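Local coordinates for protein yjcS (PDB 1Q8B) that is of unknown function but belongs to the antibiotic biosynthesis monooxygenase family and probably has a catalytic role, at residues Asn29-Glu34 and Gln90-Val95; Lys36-Glu41 and Lys81-Asp86. All coordinates share one frame; numbering follows the deposited sequence.

Both contacts fix helix 28-42 to later parts of the same chain: contact 1 joins its first half to the turn into strand 93-103, and contact 2 joins its second half to helix 82-88. Their centres lie about 11 Å apart. Along the chain contact 2 is nested inside contact 1, because helix 82-88 runs straight on into the turn that leads to the last strand. Helix 28-42 lies on a four-stranded antiparallel sheet, in the order 48-55, 62-69, 13-22, 93-103, with helix 82-88 alongside it, the arrangement of the dimeric alpha-beta barrel superfamily. Together the two contacts bind the C-terminal part of the domain along most of one long helix.

Contact 1: residues Asn29-Glu34 and Gln90-Val95; sequences NEIMKE and QELTEV
Gln90 NE2 has two acceptors: it donates to Glu34 OE1 at 2.9 Å, and it also makes a weak bond to the backbone oxygen of Asp86, one helical turn earlier. The first bond is nearly straight, with an N-H...O angle of 166°. Its two ends differ in geometry. Glu34 OE1 lies in the amide plane of Gln90, yet the nitrogen meets that oxygen from above the carboxylate plane, 42° out of it. The side chains themselves cross at about a right angle. Gln90 reaches over with its chain extended beyond CG (chi2 -179°), whereas Glu34 folds at chi2, so that its carboxylate turns to meet the amide and its CG comes to rest 3.8 Å from Gln90 OE1. The other carboxylate oxygen, Glu34 OE2, faces Lys37 in a long, weak ion pair.

Beneath this polar pair the contact is apolar and looser. Leu92 points toward the helix and sets its CD1 methyl between two residues on successive turns, 4.4 Å from Glu34 CB and 4.5 Å from Ile31 CG2. Ile31 continues inward onto Ile22 and Ile63, side chains of the sheet, while the backbone of Leu92 is hydrogen-bonded to Ile23. The segment 90-95 thus leaves helix 82-88 through Glu91, which has positive phi, and enters strand 93-103, outermost in this chain's sheet, with Leu92 against the flank of helix 28-42.

The bond to Glu34 fits only one setting of the Gln90 amide, since the reversed setting would bring oxygen to oxygen. With the N-H aimed almost straight at OE1 and the acceptor met off its plane, the amide's orientation is fixed more firmly than the carboxylate's, and the negative charge probably strengthens the bond.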
ATOM      1  N   ASN A  29      13.498 -12.249  18.830  1.00 31.39           N
ATOM      2  CA  ASN A  29      14.385 -11.094  18.716  1.00 32.38           C
ATOM      3  C   ASN A  29      14.650 -10.801  17.251  1.00 31.45           C
ATOM      4  O   ASN A  29      14.613  -9.648  16.827  1.00 31.50           O
ATOM      5  CB  ASN A  29      15.722 -11.347  19.418  1.00 35.00           C
ATOM      6  CG  ASN A  29      15.556 -11.742  20.868  1.00 37.70           C
ATOM      7  OD1 ASN A  29      14.947 -11.013  21.659  1.00 39.28           O
ATOM      8  ND2 ASN A  29      16.100 -12.906  21.232  1.00 39.26           N
ATOM      9  N   GLU A  30      14.932 -11.848  16.482  1.00 30.64           N
ATOM     10  CA  GLU A  30      15.192 -11.686  15.060  1.00 30.07           C
ATOM     11  C   GLU A  30      13.971 -11.041  14.414  1.00 28.76           C
ATOM     12  O   GLU A  30      14.090 -10.095  13.627  1.00 27.92           O
ATOM     13  CB  GLU A  30      15.453 -13.041  14.400  1.00 31.98           C
ATOM     14  CG  GLU A  30      16.709 -13.763  14.870  1.00 35.60           C
ATOM     15  CD  GLU A  30      16.973 -15.050  14.085  1.00 37.90           C
ATOM     16  OE1 GLU A  30      17.938 -15.769  14.429  1.00 39.70           O
ATOM     17  OE2 GLU A  30      16.222 -15.343  13.124  1.00 39.24           O
ATOM     18  N   ILE A  31      12.797 -11.563  14.755  1.00 26.82           N
ATOM     19  CA  ILE A  31      11.548 -11.046  14.218  1.00 26.01           C
ATOM     20  C   ILE A  31      11.357  -9.580  14.586  1.00 25.67           C
ATOM     21  O   ILE A  31      11.028  -8.759  13.731  1.00 25.29           O
ATOM     22  CB  ILE A  31      10.338 -11.870  14.729  1.00 26.10           C
ATOM     23  CG1 ILE A  31      10.418 -13.303  14.179  1.00 25.61           C
ATOM     24  CG2 ILE A  31       9.030 -11.190  14.314  1.00 25.38           C
ATOM     25  CD1 ILE A  31       9.410 -14.270  14.785  1.00 24.90           C
HETATM   26  N   MSE A  32      11.579  -9.241  15.852  1.00 25.82           N
HETATM   27  CA  MSE A  32      11.413  -7.861  16.281  1.00 26.26           C
HETATM   28  C   MSE A  32      12.355  -6.889  15.584  1.00 26.32           C
HETATM   29  O   MSE A  32      12.007  -5.728  15.395  1.00 26.21           O
HETATM   30  CB  MSE A  32      11.557  -7.743  17.798  1.00 27.04           C
HETATM   31  CG  MSE A  32      10.320  -8.192  18.558  1.00 27.43           C
HETATM   32 SE   MSE A  32       8.663  -7.370  17.890  1.00 31.48          SE
HETATM   33  CE  MSE A  32       9.180  -5.502  17.970  1.00 28.15           C
ATOM     34  N   LYS A  33      13.545  -7.348  15.201  1.00 27.00           N
ATOM     35  CA  LYS A  33      14.484  -6.470  14.505  1.00 27.37           C
ATOM     36  C   LYS A  33      13.881  -6.037  13.179  1.00 26.82           C
ATOM     37  O   LYS A  33      14.050  -4.894  12.754  1.00 26.78           O
ATOM     38  CB  LYS A  33      15.818  -7.177  14.256  1.00 29.22           C
ATOM     39  CG  LYS A  33      16.719  -7.216  15.476  1.00 31.45           C
ATOM     40  CD  LYS A  33      18.054  -7.873  15.159  1.00 33.46           C
ATOM     41  CE  LYS A  33      19.016  -7.758  16.338  1.00 34.73           C
ATOM     42  NZ  LYS A  33      18.471  -8.368  17.586  1.00 35.82           N
ATOM     43  N   GLU A  34      13.174  -6.956  12.529  1.00 26.19           N
ATOM     44  CA  GLU A  34      12.528  -6.660  11.257  1.00 25.05           C
ATOM     45  C   GLU A  34      11.419  -5.653  11.485  1.00 24.07           C
ATOM     46  O   GLU A  34      11.211  -4.749  10.673  1.00 23.57           O
ATOM     47  CB  GLU A  34      11.958  -7.933  10.627  1.00 25.61           C
ATOM     48  CG  GLU A  34      12.996  -8.738   9.887  1.00 26.44           C
ATOM     49  CD  GLU A  34      13.704  -7.907   8.825  1.00 27.29           C
ATOM     50  OE1 GLU A  34      13.055  -7.533   7.823  1.00 26.76           O
ATOM     51  OE2 GLU A  34      14.908  -7.616   9.002  1.00 28.24           O
ATOM     52  N   GLN A  90       7.985 -12.050   4.030  1.00 25.96           N
ATOM     53  CA  GLN A  90       8.622 -12.986   4.958  1.00 25.58           C
ATOM     54  C   GLN A  90       7.609 -13.889   5.656  1.00 25.55           C
ATOM     55  O   GLN A  90       7.978 -14.886   6.275  1.00 25.57           O
ATOM     56  CB  GLN A  90       9.442 -12.219   6.003  1.00 25.37           C
ATOM     57  CG  GLN A  90      10.628 -11.487   5.403  1.00 25.65           C
ATOM     58  CD  GLN A  90      11.453 -10.748   6.430  1.00 25.51           C
ATOM     59  OE1 GLN A  90      11.978 -11.344   7.366  1.00 26.74           O
ATOM     60  NE2 GLN A  90      11.576  -9.441   6.257  1.00 25.63           N
ATOM     61  N   GLU A  91       6.332 -13.528   5.562  1.00 25.18           N
ATOM     62  CA  GLU A  91       5.262 -14.311   6.166  1.00 25.42           C
ATOM     63  C   GLU A  91       5.555 -14.642   7.622  1.00 24.62           C
ATOM     64  O   GLU A  91       5.454 -15.797   8.033  1.00 24.73           O
ATOM     65  CB  GLU A  91       5.074 -15.609   5.390  1.00 27.10           C
ATOM     66  CG  GLU A  91       4.848 -15.415   3.910  1.00 30.39           C
ATOM     67  CD  GLU A  91       5.005 -16.706   3.132  1.00 32.48           C
ATOM     68  OE1 GLU A  91       4.803 -16.681   1.899  1.00 34.26           O
ATOM     69  OE2 GLU A  91       5.335 -17.746   3.749  1.00 34.25           O
ATOM     70  N   LEU A  92       5.904 -13.631   8.404  1.00 23.56           N
ATOM     71  CA  LEU A  92       6.226 -13.834   9.810  1.00 23.05           C
ATOM     72  C   LEU A  92       4.994 -13.790  10.699  1.00 22.78           C
ATOM     73  O   LEU A  92       4.972 -14.400  11.769  1.00 22.93           O
ATOM     74  CB  LEU A  92       7.206 -12.758  10.271  1.00 22.68           C
ATOM     75  CG  LEU A  92       8.524 -12.676   9.497  1.00 23.02           C
ATOM     76  CD1 LEU A  92       9.256 -11.380   9.850  1.00 22.42           C
ATOM     77  CD2 LEU A  92       9.367 -13.910   9.812  1.00 22.88           C
ATOM     78  N   THR A  93       3.966 -13.080  10.245  1.00 22.32           N
ATOM     79  CA  THR A  93       2.744 -12.917  11.027  1.00 22.00           C
ATOM     80  C   THR A  93       1.461 -12.905  10.196  1.00 22.01           C
ATOM     81  O   THR A  93       1.478 -12.997   8.971  1.00 22.01           O
ATOM     82  CB  THR A  93       2.753 -11.558  11.775  1.00 21.97           C
ATOM     83  OG1 THR A  93       2.828 -10.496  10.810  1.00 21.74           O
ATOM     84  CG2 THR A  93       3.943 -11.450  12.718  1.00 21.17           C
ATOM     85  N   GLU A  94       0.353 -12.788  10.915  1.00 21.90           N
ATOM     86  CA  GLU A  94      -0.981 -12.650  10.350  1.00 21.85           C
ATOM     87  C   GLU A  94      -1.704 -11.870  11.445  1.00 21.79           C
ATOM     88  O   GLU A  94      -1.341 -11.977  12.620  1.00 20.94           O
ATOM     89  CB  GLU A  94      -1.652 -14.012  10.077  1.00 21.84           C
ATOM     90  CG  GLU A  94      -1.840 -14.934  11.254  1.00 22.23           C
ATOM     91  CD  GLU A  94      -2.514 -16.235  10.851  1.00 22.51           C
ATOM     92  OE1 GLU A  94      -2.276 -16.710   9.720  1.00 24.25           O
ATOM     93  OE2 GLU A  94      -3.270 -16.798  11.665  1.00 22.32           O
ATOM     94  N   VAL A  95      -2.681 -11.052  11.069  1.00 21.57           N
ATOM     95  CA  VAL A  95      -3.419 -10.263  12.051  1.00 21.55           C
ATOM     96  C   VAL A  95      -4.446 -11.129  12.773  1.00 22.10           C
ATOM     97  O   VAL A  95      -5.251 -11.806  12.138  1.00 22.11           O
ATOM     98  CB  VAL A  95      -4.148  -9.074  11.380  1.00 21.37           C
ATOM     99  CG1 VAL A  95      -4.958  -8.303  12.409  1.00 20.97           C
ATOM    100  CG2 VAL A  95      -3.139  -8.161  10.719  1.00 20.94           C
TER

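Contact 2: residues Lys36-Glu41 and Lys81-Asp86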
ATOM      1  N   LYS A  36      11.375  -3.470  13.899  1.00 22.29           N
ATOM      2  CA  LYS A  36      11.962  -2.194  14.275  1.00 22.88           C
ATOM      3  C   LYS A  36      12.422  -1.454  13.028  1.00 22.52           C
ATOM      4  O   LYS A  36      12.302  -0.235  12.944  1.00 21.79           O
ATOM      5  CB  LYS A  36      13.120  -2.402  15.247  1.00 24.21           C
ATOM      6  CG  LYS A  36      12.637  -2.780  16.641  1.00 26.52           C
ATOM      7  CD  LYS A  36      11.690  -1.706  17.176  1.00 28.32           C
ATOM      8  CE  LYS A  36      10.914  -2.156  18.400  1.00 28.96           C
ATOM      9  NZ  LYS A  36       9.972  -1.076  18.820  1.00 30.17           N
ATOM     10  N   LYS A  37      12.938  -2.186  12.045  1.00 22.53           N
ATOM     11  CA  LYS A  37      13.366  -1.542  10.810  1.00 22.91           C
ATOM     12  C   LYS A  37      12.125  -1.007  10.108  1.00 22.24           C
ATOM     13  O   LYS A  37      12.129   0.112   9.581  1.00 22.58           O
ATOM     14  CB  LYS A  37      14.097  -2.531   9.904  1.00 24.86           C
ATOM     15  CG  LYS A  37      15.402  -3.063  10.496  1.00 28.38           C
ATOM     16  CD  LYS A  37      16.330  -3.622   9.423  1.00 30.89           C
ATOM     17  CE  LYS A  37      15.643  -4.694   8.591  1.00 32.90           C
ATOM     18  NZ  LYS A  37      16.483  -5.131   7.432  1.00 35.69           N
ATOM     19  N   LEU A  38      11.060  -1.808  10.108  1.00 21.23           N
ATOM     20  CA  LEU A  38       9.800  -1.399   9.490  1.00 20.29           C
ATOM     21  C   LEU A  38       9.267  -0.161  10.199  1.00 20.09           C
ATOM     22  O   LEU A  38       8.827   0.786   9.554  1.00 19.32           O
ATOM     23  CB  LEU A  38       8.762  -2.519   9.581  1.00 19.93           C
ATOM     24  CG  LEU A  38       7.356  -2.139   9.104  1.00 19.89           C
ATOM     25  CD1 LEU A  38       7.386  -1.782   7.622  1.00 19.13           C
ATOM     26  CD2 LEU A  38       6.406  -3.295   9.361  1.00 19.55           C
ATOM     27  N   GLU A  39       9.315  -0.180  11.530  1.00 20.06           N
ATOM     28  CA  GLU A  39       8.846   0.942  12.330  1.00 20.94           C
ATOM     29  C   GLU A  39       9.607   2.209  11.974  1.00 21.92           C
ATOM     30  O   GLU A  39       9.023   3.287  11.840  1.00 21.59           O
ATOM     31  CB  GLU A  39       9.012   0.646  13.827  1.00 20.41           C
ATOM     32  CG  GLU A  39       8.850   1.884  14.702  1.00 20.15           C
ATOM     33  CD  GLU A  39       8.657   1.570  16.177  1.00 20.62           C
ATOM     34  OE1 GLU A  39       8.698   2.518  16.991  1.00 20.86           O
ATOM     35  OE2 GLU A  39       8.453   0.389  16.526  1.00 20.90           O
ATOM     36  N   GLU A  40      10.916   2.076  11.811  1.00 23.35           N
ATOM     37  CA  GLU A  40      11.741   3.223  11.482  1.00 25.27           C
ATOM     38  C   GLU A  40      11.376   3.836  10.136  1.00 24.88           C
ATOM     39  O   GLU A  40      11.285   5.059  10.004  1.00 24.68           O
ATOM     40  CB  GLU A  40      13.214   2.831  11.478  1.00 27.77           C
ATOM     41  CG  GLU A  40      14.120   4.035  11.447  1.00 33.10           C
ATOM     42  CD  GLU A  40      15.573   3.655  11.349  1.00 36.35           C
ATOM     43  OE1 GLU A  40      16.035   2.864  12.204  1.00 38.59           O
ATOM     44  OE2 GLU A  40      16.247   4.155  10.418  1.00 38.36           O
ATOM     45  N   GLU A  41      11.159   2.986   9.140  1.00 24.59           N
ATOM     46  CA  GLU A  41      10.812   3.466   7.811  1.00 24.94           C
ATOM     47  C   GLU A  41       9.375   3.978   7.674  1.00 24.23           C
ATOM     48  O   GLU A  41       9.141   4.968   6.977  1.00 23.70           O
ATOM     49  CB  GLU A  41      11.082   2.372   6.763  1.00 26.25           C
ATOM     50  CG  GLU A  41      12.564   2.148   6.472  1.00 28.28           C
ATOM     51  CD  GLU A  41      13.295   3.451   6.136  1.00 29.97           C
ATOM     52  OE1 GLU A  41      13.032   4.030   5.057  1.00 30.04           O
ATOM     53  OE2 GLU A  41      14.126   3.900   6.964  1.00 30.80           O
ATOM     54  N   LYS A  81       4.265   0.567  -0.022  1.00 20.41           N
ATOM     55  CA  LYS A  81       5.678   0.866   0.190  1.00 21.03           C
ATOM     56  C   LYS A  81       6.489  -0.420   0.161  1.00 22.04           C
ATOM     57  O   LYS A  81       6.038  -1.454   0.654  1.00 22.63           O
ATOM     58  CB  LYS A  81       5.883   1.542   1.545  1.00 20.56           C
ATOM     59  CG  LYS A  81       5.051   2.787   1.768  1.00 20.21           C
ATOM     60  CD  LYS A  81       5.409   3.874   0.789  1.00 18.96           C
ATOM     61  CE  LYS A  81       4.718   5.164   1.168  1.00 19.18           C
ATOM     62  NZ  LYS A  81       5.016   6.250   0.191  1.00 19.43           N
ATOM     63  N   LYS A  82       7.689  -0.355  -0.405  1.00 22.92           N
ATOM     64  CA  LYS A  82       8.543  -1.529  -0.487  1.00 23.54           C
ATOM     65  C   LYS A  82       9.004  -2.017   0.884  1.00 23.17           C
ATOM     66  O   LYS A  82       9.142  -3.219   1.093  1.00 23.45           O
ATOM     67  CB  LYS A  82       9.771  -1.244  -1.352  1.00 25.52           C
ATOM     68  CG  LYS A  82      10.731  -2.422  -1.403  1.00 27.62           C
ATOM     69  CD  LYS A  82      12.055  -2.088  -2.072  1.00 29.43           C
ATOM     70  CE  LYS A  82      12.951  -3.322  -2.098  1.00 29.84           C
ATOM     71  NZ  LYS A  82      12.255  -4.445  -2.810  1.00 31.55           N
ATOM     72  N   HIS A  83       9.251  -1.097   1.817  1.00 22.89           N
ATOM     73  CA  HIS A  83       9.701  -1.507   3.147  1.00 22.24           C
ATOM     74  C   HIS A  83       8.621  -2.303   3.868  1.00 21.97           C
ATOM     75  O   HIS A  83       8.918  -3.159   4.703  1.00 22.48           O
ATOM     76  CB  HIS A  83      10.150  -0.302   4.003  1.00 21.95           C
ATOM     77  CG  HIS A  83       9.124   0.781   4.150  1.00 22.27           C
ATOM     78  ND1 HIS A  83       9.279   2.031   3.588  1.00 21.26           N
ATOM     79  CD2 HIS A  83       7.953   0.819   4.830  1.00 22.11           C
ATOM     80  CE1 HIS A  83       8.249   2.791   3.915  1.00 21.34           C
ATOM     81  NE2 HIS A  83       7.431   2.079   4.668  1.00 21.57           N
ATOM     82  N   THR A  84       7.367  -2.034   3.530  1.00 21.41           N
ATOM     83  CA  THR A  84       6.262  -2.758   4.133  1.00 20.67           C
ATOM     84  C   THR A  84       6.157  -4.130   3.474  1.00 21.07           C
ATOM     85  O   THR A  84       6.111  -5.152   4.154  1.00 21.30           O
ATOM     86  CB  THR A  84       4.945  -2.011   3.939  1.00 19.83           C
ATOM     87  OG1 THR A  84       5.047  -0.713   4.534  1.00 19.73           O
ATOM     88  CG2 THR A  84       3.808  -2.767   4.592  1.00 19.63           C
ATOM     89  N   ILE A  85       6.138  -4.152   2.145  1.00 21.71           N
ATOM     90  CA  ILE A  85       6.033  -5.406   1.403  1.00 22.17           C
ATOM     91  C   ILE A  85       7.195  -6.359   1.706  1.00 22.80           C
ATOM     92  O   ILE A  85       7.016  -7.579   1.717  1.00 23.18           O
ATOM     93  CB  ILE A  85       5.957  -5.134  -0.116  1.00 21.82           C
ATOM     94  CG1 ILE A  85       4.676  -4.362  -0.431  1.00 21.84           C
ATOM     95  CG2 ILE A  85       5.984  -6.440  -0.887  1.00 22.15           C
ATOM     96  CD1 ILE A  85       4.613  -3.822  -1.847  1.00 21.99           C
ATOM     97  N   ASP A  86       8.380  -5.809   1.959  1.00 23.30           N
ATOM     98  CA  ASP A  86       9.545  -6.632   2.278  1.00 24.13           C
ATOM     99  C   ASP A  86       9.295  -7.505   3.511  1.00 24.38           C
ATOM    100  O   ASP A  86       9.646  -8.682   3.531  1.00 24.64           O
ATOM    101  CB  ASP A  86      10.769  -5.745   2.518  1.00 25.59           C
ATOM    102  CG  ASP A  86      11.428  -5.286   1.228  1.00 26.93           C
ATOM    103  OD1 ASP A  86      12.304  -4.394   1.295  1.00 27.04           O
ATOM    104  OD2 ASP A  86      11.079  -5.827   0.152  1.00 28.27           O
TER
HETATM  105  O   HOH W   1      11.923   3.026   3.151  1.00 30.77           O
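Leu38 and Glu41 meet His83 and Thr84 where two helices of the ferredoxin-like chain of the dimeric alpha-beta barrel superfamily, 28-42 and 82-88, run nearly antiparallel, their segment axes 9.6 Å apart at an angle of 163°.

Van der Waals packing is the work of Leu38, whose CG stands anti to the backbone N (chi1 173°) and carries CD1 across to the other helix. That methyl lies 3.6 Å from His83 O, 3.8 Å from Thr84 CA, and at the edge of the imidazole beside CD2.

A CH-pi contact follows one turn on: Glu41 CB sits over one face of the His83 ring, 3.7 Å from its centroid. On the opposite face lies Lys81 CB, from the N-cap residue of the ring's own helix, so the imidazole is sandwiched between two aliphatic carbons.

Polar groups find their main partners elsewhere. Glu41 OE2 forms a salt bridge with Lys44, Thr84 OG1 bonds to His78 O, and His83 NE2 bonds to Glu45. Lys81 NZ bonds to Val95 O and the backbone N of Lys82 to Glu94 OE1, both of the second subunit, which places the N-terminal end of helix 82-88 at the dimer interface. At the other ring nitrogen, a water stands 2.9 Å from His83 ND1.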